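Local coordinates for protein MarR family transcriptional regulator (Staphylococcus epidermidis, PDB 5HLI) that probably acts as a redox-sensing, MarR-type transcriptional regulator that binds DNA as a dimer and is captured here in its disulfide-bonded form, at residues 37-41 against 42-46; 59-62 against 63-67; 133-136 against 137-141. The protein carries 1 engineered substitution. All blocks are in the same frame, centred on the assembly; numbering follows the deposited sequence.

Interaction 1: 37-41 against 42-46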
loop_
_atom_site.group_PDB
_atom_site.type_symbol
_atom_site.label_atom_id
_atom_site.label_comp_id
_atom_site.label_asym_id
_atom_site.label_seq_id
_atom_site.Cartn_x
_atom_site.Cartn_y
_atom_site.Cartn_z
ATOM N N PHE A 37 16.955 -3.586 -9.589
ATOM C CA PHE A 37 18.221 -3.055 -9.102
ATOM C C PHE A 37 18.843 -3.925 -8.018
ATOM O O PHE A 37 19.947 -3.621 -7.559
ATOM C CB PHE A 37 18.034 -1.624 -8.579
ATOM C CG PHE A 37 17.866 -0.601 -9.667
ATOM C CD1 PHE A 37 18.972 -0.074 -10.318
ATOM C CD2 PHE A 37 16.604 -0.176 -10.047
ATOM C CE1 PHE A 37 18.822 0.864 -11.328
ATOM C CE2 PHE A 37 16.446 0.760 -11.056
ATOM C CZ PHE A 37 17.558 1.282 -11.696
ATOM N N GLY A 38 18.169 -4.997 -7.606
ATOM C CA GLY A 38 18.705 -5.872 -6.584
ATOM C C GLY A 38 18.633 -5.332 -5.174
ATOM O O GLY A 38 19.377 -5.800 -4.308
ATOM N N ILE A 39 17.759 -4.361 -4.913
ATOM C CA ILE A 39 17.665 -3.730 -3.604
ATOM C C ILE A 39 16.262 -3.934 -3.046
ATOM O O ILE A 39 15.307 -4.224 -3.770
ATOM C CB ILE A 39 18.014 -2.229 -3.659
ATOM C CG1 ILE A 39 17.061 -1.491 -4.601
ATOM C CG2 ILE A 39 19.466 -2.029 -4.085
ATOM C CD1 ILE A 39 17.281 0.009 -4.644
ATOM N N THR A 40 16.149 -3.778 -1.732
ATOM C CA THR A 40 14.877 -3.871 -1.035
ATOM C C THR A 40 14.353 -2.474 -0.726
ATOM O O THR A 40 15.027 -1.466 -0.947
ATOM C CB THR A 40 15.024 -4.675 0.260
ATOM O OG1 THR A 40 15.842 -3.943 1.181
ATOM C CG2 THR A 40 15.669 -6.029 -0.020
ATOM N N TYR A 41 13.125 -2.428 -0.203
ATOM C CA TYR A 41 12.546 -1.156 0.217
ATOM C C TYR A 41 13.421 -0.475 1.262
ATOM O O TYR A 41 13.697 0.726 1.170
ATOM C CB TYR A 41 11.130 -1.380 0.754
ATOM C CG TYR A 41 10.584 -0.210 1.537
ATOM C CD1 TYR A 41 10.388 1.026 0.932
ATOM C CD2 TYR A 41 10.256 -0.342 2.881
ATOM C CE1 TYR A 41 9.886 2.097 1.643
ATOM C CE2 TYR A 41 9.751 0.724 3.601
ATOM C CZ TYR A 41 9.570 1.941 2.978
ATOM O OH TYR A 41 9.070 3.004 3.692
ATOM N N SER A 42 13.881 -1.236 2.261
ATOM C CA SER A 42 14.685 -0.650 3.329
ATOM C C SER A 42 16.029 -0.148 2.810
ATOM O O SER A 42 16.513 0.904 3.243
ATOM C CB SER A 42 14.884 -1.669 4.451
ATOM O OG SER A 42 13.660 -1.955 5.108
ATOM N N GLN A 43 16.651 -0.887 1.883
ATOM C CA GLN A 43 17.869 -0.390 1.249
ATOM C C GLN A 43 17.589 0.874 0.447
ATOM O O GLN A 43 18.398 1.809 0.439
ATOM C CB GLN A 43 18.477 -1.463 0.345
ATOM C CG GLN A 43 18.917 -2.728 1.072
ATOM C CD GLN A 43 19.428 -3.790 0.117
ATOM O OE1 GLN A 43 19.802 -3.491 -1.016
ATOM N NE2 GLN A 43 19.446 -5.037 0.570
ATOM N N TYR A 44 16.444 0.910 -0.237
ATOM C CA TYR A 44 16.033 2.094 -0.986
ATOM C C TYR A 44 15.930 3.314 -0.078
ATOM O O TYR A 44 16.307 4.424 -0.473
ATOM C CB TYR A 44 14.699 1.804 -1.674
ATOM C CG TYR A 44 14.167 2.875 -2.599
ATOM C CD1 TYR A 44 14.991 3.515 -3.517
ATOM C CD2 TYR A 44 12.821 3.209 -2.585
ATOM C CE1 TYR A 44 14.489 4.482 -4.374
ATOM C CE2 TYR A 44 12.311 4.165 -3.435
ATOM C CZ TYR A 44 13.146 4.800 -4.328
ATOM O OH TYR A 44 12.628 5.754 -5.172
ATOM N N LEU A 45 15.425 3.128 1.146
ATOM C CA LEU A 45 15.343 4.241 2.088
ATOM C C LEU A 45 16.728 4.776 2.429
ATOM O O LEU A 45 16.922 5.992 2.531
ATOM C CB LEU A 45 14.612 3.808 3.359
ATOM C CG LEU A 45 13.115 3.508 3.258
ATOM C CD1 LEU A 45 12.566 3.141 4.625
ATOM C CD2 LEU A 45 12.367 4.695 2.681
ATOM N N VAL A 46 17.702 3.880 2.612
ATOM C CA VAL A 46 19.069 4.306 2.909
ATOM C C VAL A 46 19.659 5.066 1.728
ATOM O O VAL A 46 20.308 6.105 1.899
ATOM C CB VAL A 46 19.938 3.092 3.291
ATOM C CG1 VAL A 46 21.412 3.495 3.393
ATOM C CG2 VAL A 46 19.457 2.479 4.603
HETATM O O HOH W 1 21.573 -4.736 -2.786
HETATM O O HOH W 2 20.002 -7.032 -1.657
#
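Thr40 and Gln43 illustrate how a helix start is capped by a side chain. The hydrogen bonds come first. Thr40 occupies the N-cap of helix 41-52, and its OG1 accepts the backbone N-H of Gln43 at 3.2 Å along a nearly straight path (169°). The chi1 of 67° sets OG1 between the threonine's own N and C, turned in over the first helical turn. The regular helical bonds follow, Tyr44 N to Thr40 O (2.9 Å) and Leu45 N to Tyr41 O (3.0 Å).

Water supplies the second kind of link. Gly38, with positive phi, ends the preceding helix in a Schellman motif, and its O accepts from two waters. One also donates to Gln43 OE1 and the other accepts from Gln43 NE2, so both ends of the amide are tied to the same carbonyl. The extended Gln43 chain also brings OE1 to 3.4 Å from Ile39 CG2.

The apolar contacts centre on Tyr41, where Leu45 CG sits over one face of the ring in a CH-pi contact, 4.2 Å from the centroid. Ile39 CD1 approaches Tyr44 CB more loosely, at 4.3 Å.

Ser42 and Gln43 lie against helix 69-81, Ile39 and Tyr44 against helix 2-36, and Leu45 against helix 58-65. Across the dimer, the Tyr41 ring meets that of Tyr20 of the second subunit at a steep angle, while Tyr44 and Leu45 pack on its Phe17.

Interaction 2: 59-62 against 63-67; sequences NSIG and RHLDL
From Asn59 O to Arg63 N, Ser60 O to His64 N and Ile61 O to Leu65 N the backbone runs in regular helical bonds close to 3.0 Å, until Asp66 takes positive phi and Leu67 N returns to Gly62 O (3.1 Å), in the carbonyl plane and on a lone pair. Helix 58-65, this turn and helix 69-81 together form the helix-turn-helix of the winged-helix fold, in which the second helix is, as in other MarR regulators, probably the one that reads DNA.

Arg63 bends at chi3 (-72°) and lays its guanidinium back over the preceding turn. One face of the group covers Asn59 O and Ser60 N, and NH2 comes to 3.5 Å from Ser60 CA. On the flank turned to helices 41-52 and 69-81, Ile61 CG2 and Leu65 CD1 lie side by side at 4.0 Å, with Ile61 also meeting Thr49 and Leu72.

Ser60 OG, anti to its own N, is hydrogen-bonded to Gln56 OE1, which takes a weak bond from His64 ND1 as well, and His64 CE1 lies 3.4 Å from Ser60 OG. A single water joins the polar ends, donating to Ser60 OG at 2.9 Å and accepting from Arg63 NE at 3.3 Å.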
loop_
_atom_site.group_PDB
_atom_site.type_symbol
_atom_site.label_atom_id
_atom_site.label_comp_id
_atom_site.label_asym_id
_atom_site.label_seq_id
_atom_site.Cartn_x
_atom_site.Cartn_y
_atom_site.Cartn_z
ATOM N N ASN A 59 24.915 6.617 12.456
ATOM C CA ASN A 59 23.950 7.215 13.373
ATOM C C ASN A 59 23.098 8.272 12.678
ATOM O O ASN A 59 21.900 8.393 12.960
ATOM C CB ASN A 59 24.673 7.811 14.580
ATOM C CG ASN A 59 25.191 6.748 15.531
ATOM O OD1 ASN A 59 24.666 5.633 15.582
ATOM N ND2 ASN A 59 26.224 7.089 16.290
ATOM N N SER A 60 23.696 9.043 11.764
ATOM C CA SER A 60 22.934 10.051 11.031
ATOM C C SER A 60 21.870 9.407 10.148
ATOM O O SER A 60 20.753 9.924 10.031
ATOM C CB SER A 60 23.872 10.914 10.191
ATOM O OG SER A 60 23.141 11.737 9.299
ATOM N N ILE A 61 22.202 8.283 9.512
ATOM C CA ILE A 61 21.209 7.558 8.723
ATOM C C ILE A 61 20.085 7.062 9.622
ATOM O O ILE A 61 18.905 7.108 9.253
ATOM C CB ILE A 61 21.874 6.403 7.953
ATOM C CG1 ILE A 61 22.963 6.950 7.025
ATOM C CG2 ILE A 61 20.833 5.609 7.168
ATOM C CD1 ILE A 61 23.734 5.879 6.276
ATOM N N GLY A 62 20.436 6.586 10.818
ATOM C CA GLY A 62 19.420 6.128 11.752
ATOM C C GLY A 62 18.465 7.228 12.167
ATOM O O GLY A 62 17.260 7.000 12.288
ATOM N N ARG A 63 18.984 8.436 12.393
ATOM C CA ARG A 63 18.112 9.559 12.726
ATOM C C ARG A 63 17.194 9.908 11.559
ATOM O O ARG A 63 16.001 10.164 11.755
ATOM C CB ARG A 63 18.947 10.770 13.140
ATOM C CG ARG A 63 19.651 10.601 14.479
ATOM C CD ARG A 63 20.304 11.894 14.948
ATOM N NE ARG A 63 21.488 12.241 14.169
ATOM C CZ ARG A 63 22.709 11.781 14.426
ATOM N NH1 ARG A 63 22.907 10.950 15.440
ATOM N NH2 ARG A 63 23.734 12.151 13.669
ATOM N N HIS A 64 17.732 9.908 10.336
ATOM C CA HIS A 64 16.924 10.239 9.163
ATOM C C HIS A 64 15.788 9.247 8.959
ATOM O O HIS A 64 14.670 9.641 8.605
ATOM C CB HIS A 64 17.799 10.277 7.913
ATOM C CG HIS A 64 18.667 11.487 7.823
ATOM N ND1 HIS A 64 19.957 11.440 7.342
ATOM C CD2 HIS A 64 18.430 12.779 8.142
ATOM C CE1 HIS A 64 20.479 12.651 7.373
ATOM N NE2 HIS A 64 19.571 13.481 7.850
ATOM N N LEU A 65 16.058 7.956 9.150
ATOM C CA LEU A 65 15.072 6.917 8.893
ATOM C C LEU A 65 14.352 6.444 10.148
ATOM O O LEU A 65 13.411 5.651 10.037
ATOM C CB LEU A 65 15.738 5.713 8.216
ATOM C CG LEU A 65 16.586 6.004 6.976
ATOM C CD1 LEU A 65 17.058 4.707 6.328
ATOM C CD2 LEU A 65 15.823 6.858 5.984
ATOM N N ASP A 66 14.762 6.918 11.322
ATOM C CA ASP A 66 14.276 6.410 12.604
ATOM C C ASP A 66 14.401 4.889 12.663
ATOM O O ASP A 66 13.433 4.162 12.902
ATOM C CB ASP A 66 12.842 6.858 12.883
ATOM C CG ASP A 66 12.434 6.616 14.327
ATOM O OD1 ASP A 66 13.343 6.506 15.180
ATOM O OD2 ASP A 66 11.220 6.534 14.610
ATOM N N LEU A 67 15.614 4.411 12.412
ATOM C CA LEU A 67 15.953 3.001 12.532
ATOM C C LEU A 67 17.173 2.870 13.430
ATOM O O LEU A 67 18.029 3.757 13.473
ATOM C CB LEU A 67 16.237 2.361 11.161
ATOM C CG LEU A 67 15.109 2.357 10.125
ATOM C CD1 LEU A 67 15.611 1.847 8.771
ATOM C CD2 LEU A 67 13.926 1.530 10.603
HETATM O O HOH W 3 21.145 12.953 11.011
#

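Interaction 3: 133-136 against 137-141; sequences KYVF and EELEQ
Lys133 and Glu137, one helical turn apart, show that opposite charges at this spacing need not pair directly. The lysine runs extended from CB to CE, and its methylenes lie against the Glu137 carboxylate, CE reaching 3.2 Å from OE2. At chi4 the chain bends and carries NZ off to Gln14 OE1 of the second subunit, leaving NZ 4.2 Å from Glu137 OE2, beyond a salt bridge. The nearby negative charge would still be expected to favour the protonated amine.

On the next flank Tyr134 meets Glu138. With CG anti to its own N (chi1 174°), the ring projects to where Glu138 CG lies over one face, a CH-pi contact 4.1 Å from the centroid. Glu138 then folds at chi2 (-74°), which brings OE1 to 3.5 Å from Tyr134 CE1, with the carboxylate and ring planes 45° apart.

Val135 CG1 and Leu139 CD1 run alongside each other at 4.0 Å, and the same CD1 lies 4.3 Å from Phe136 CD1. The backbone underlying the contact keeps regular helical bonds, such as Glu140 N to Phe136 O.

Helix 126-147 belongs to the dimerisation region characteristic of MarR proteins. Phe136 packs on Val22 and Ser23, and Leu139 on Ala19, all of helix 2-36. Facing the second subunit, Glu140 is hydrogen-bonded to Ser18 and Asn21 of that chain, and Leu139 rests on its Cys119.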
loop_
_atom_site.group_PDB
_atom_site.type_symbol
_atom_site.label_atom_id
_atom_site.label_comp_id
_atom_site.label_asym_id
_atom_site.label_seq_id
_atom_site.Cartn_x
_atom_site.Cartn_y
_atom_site.Cartn_z
ATOM N N LYS A 133 -2.603 13.524 -6.307
ATOM C CA LYS A 133 -1.594 13.908 -5.326
ATOM C C LYS A 133 -2.238 14.401 -4.035
ATOM O O LYS A 133 -1.799 14.042 -2.938
ATOM C CB LYS A 133 -0.680 14.985 -5.909
ATOM C CG LYS A 133 0.343 15.539 -4.933
ATOM C CD LYS A 133 0.822 16.914 -5.377
ATOM C CE LYS A 133 1.912 17.452 -4.465
ATOM N NZ LYS A 133 3.138 16.614 -4.533
ATOM N N TYR A 134 -3.290 15.217 -4.148
ATOM C CA TYR A 134 -3.924 15.789 -2.963
ATOM C C TYR A 134 -4.574 14.713 -2.101
ATOM O O TYR A 134 -4.501 14.773 -0.868
ATOM C CB TYR A 134 -4.956 16.838 -3.379
ATOM C CG TYR A 134 -5.783 17.392 -2.239
ATOM C CD1 TYR A 134 -5.183 18.070 -1.183
ATOM C CD2 TYR A 134 -7.165 17.243 -2.223
ATOM C CE1 TYR A 134 -5.933 18.578 -0.144
ATOM C CE2 TYR A 134 -7.925 17.745 -1.188
ATOM C CZ TYR A 134 -7.304 18.412 -0.151
ATOM O OH TYR A 134 -8.056 18.917 0.884
ATOM N N VAL A 135 -5.210 13.722 -2.727
ATOM C CA VAL A 135 -5.863 12.660 -1.964
ATOM C C VAL A 135 -4.828 11.838 -1.203
ATOM O O VAL A 135 -5.003 11.528 -0.019
ATOM C CB VAL A 135 -6.715 11.776 -2.892
ATOM C CG1 VAL A 135 -7.195 10.540 -2.152
ATOM C CG2 VAL A 135 -7.898 12.566 -3.428
ATOM N N PHE A 136 -3.728 11.480 -1.870
ATOM C CA PHE A 136 -2.718 10.652 -1.217
ATOM C C PHE A 136 -1.916 11.439 -0.190
ATOM O O PHE A 136 -1.407 10.853 0.773
ATOM C CB PHE A 136 -1.794 10.026 -2.263
ATOM C CG PHE A 136 -2.390 8.831 -2.952
ATOM C CD1 PHE A 136 -2.645 7.667 -2.245
ATOM C CD2 PHE A 136 -2.701 8.870 -4.300
ATOM C CE1 PHE A 136 -3.197 6.566 -2.868
ATOM C CE2 PHE A 136 -3.251 7.769 -4.930
ATOM C CZ PHE A 136 -3.499 6.615 -4.213
ATOM N N GLU A 137 -1.788 12.757 -0.368
ATOM C CA GLU A 137 -1.132 13.571 0.650
ATOM C C GLU A 137 -1.953 13.614 1.932
ATOM O O GLU A 137 -1.398 13.543 3.036
ATOM C CB GLU A 137 -0.892 14.990 0.132
ATOM C CG GLU A 137 0.256 15.131 -0.852
ATOM C CD GLU A 137 0.550 16.582 -1.188
ATOM O OE1 GLU A 137 1.506 17.146 -0.615
ATOM O OE2 GLU A 137 -0.185 17.164 -2.013
ATOM N N GLU A 138 -3.276 13.730 1.810
ATOM C CA GLU A 138 -4.121 13.780 2.997
ATOM C C GLU A 138 -4.277 12.411 3.644
ATOM O O GLU A 138 -4.414 12.325 4.869
ATOM C CB GLU A 138 -5.492 14.360 2.646
ATOM C CG GLU A 138 -5.429 15.775 2.096
ATOM C CD GLU A 138 -5.135 16.803 3.173
ATOM O OE1 GLU A 138 -4.354 17.739 2.905
ATOM O OE2 GLU A 138 -5.686 16.674 4.286
ATOM N N LEU A 139 -4.253 11.337 2.851
ATOM C CA LEU A 139 -4.260 9.999 3.434
ATOM C C LEU A 139 -2.988 9.741 4.232
ATOM O O LEU A 139 -3.038 9.135 5.308
ATOM C CB LEU A 139 -4.444 8.947 2.341
ATOM C CG LEU A 139 -5.855 8.871 1.751
ATOM C CD1 LEU A 139 -5.895 7.935 0.560
ATOM C CD2 LEU A 139 -6.852 8.430 2.814
ATOM N N GLU A 140 -1.839 10.202 3.727
ATOM C CA GLU A 140 -0.595 10.090 4.485
ATOM C C GLU A 140 -0.730 10.723 5.866
ATOM O O GLU A 140 -0.304 10.148 6.874
ATOM C CB GLU A 140 0.559 10.740 3.716
ATOM C CG GLU A 140 1.210 9.847 2.670
ATOM C CD GLU A 140 2.548 10.390 2.196
ATOM O OE1 GLU A 140 2.570 11.169 1.218
ATOM O OE2 GLU A 140 3.578 10.051 2.814
ATOM N N GLN A 141 -1.340 11.903 5.911
ATOM C CA GLN A 141 -1.501 12.639 7.160
ATOM C C GLN A 141 -2.575 12.042 8.068
ATOM O O GLN A 141 -2.380 11.934 9.279
ATOM C CB GLN A 141 -1.817 14.109 6.875
ATOM C CG GLN A 141 -0.587 14.981 6.673
ATOM C CD GLN A 141 -0.896 16.460 6.798
ATOM O OE1 GLN A 141 -2.018 16.847 7.129
ATOM N NE2 GLN A 141 0.100 17.297 6.534
#

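In the fold
All three contacts are local and follow in series, none enclosing or crossing another. Interaction 1 comes first, turning the chain from the end of helix 2-36 into helix 41-52. Interaction 2 follows on helix 58-65 and the turn before helix 69-81. These two touch: Val46 CG2 lies 3.7 Å from Leu65 CD1, joining helix 41-52 to the helix-turn-helix. Interaction 3, near the C terminus, stands apart, its centre about 24 Å from each of the others, and packs helix 126-147 on helix 2-36. Interactions 1 and 3 both pack against helix 2-36 of the second subunit, so that helix borders both the start of helix 41-52 and helix 126-147.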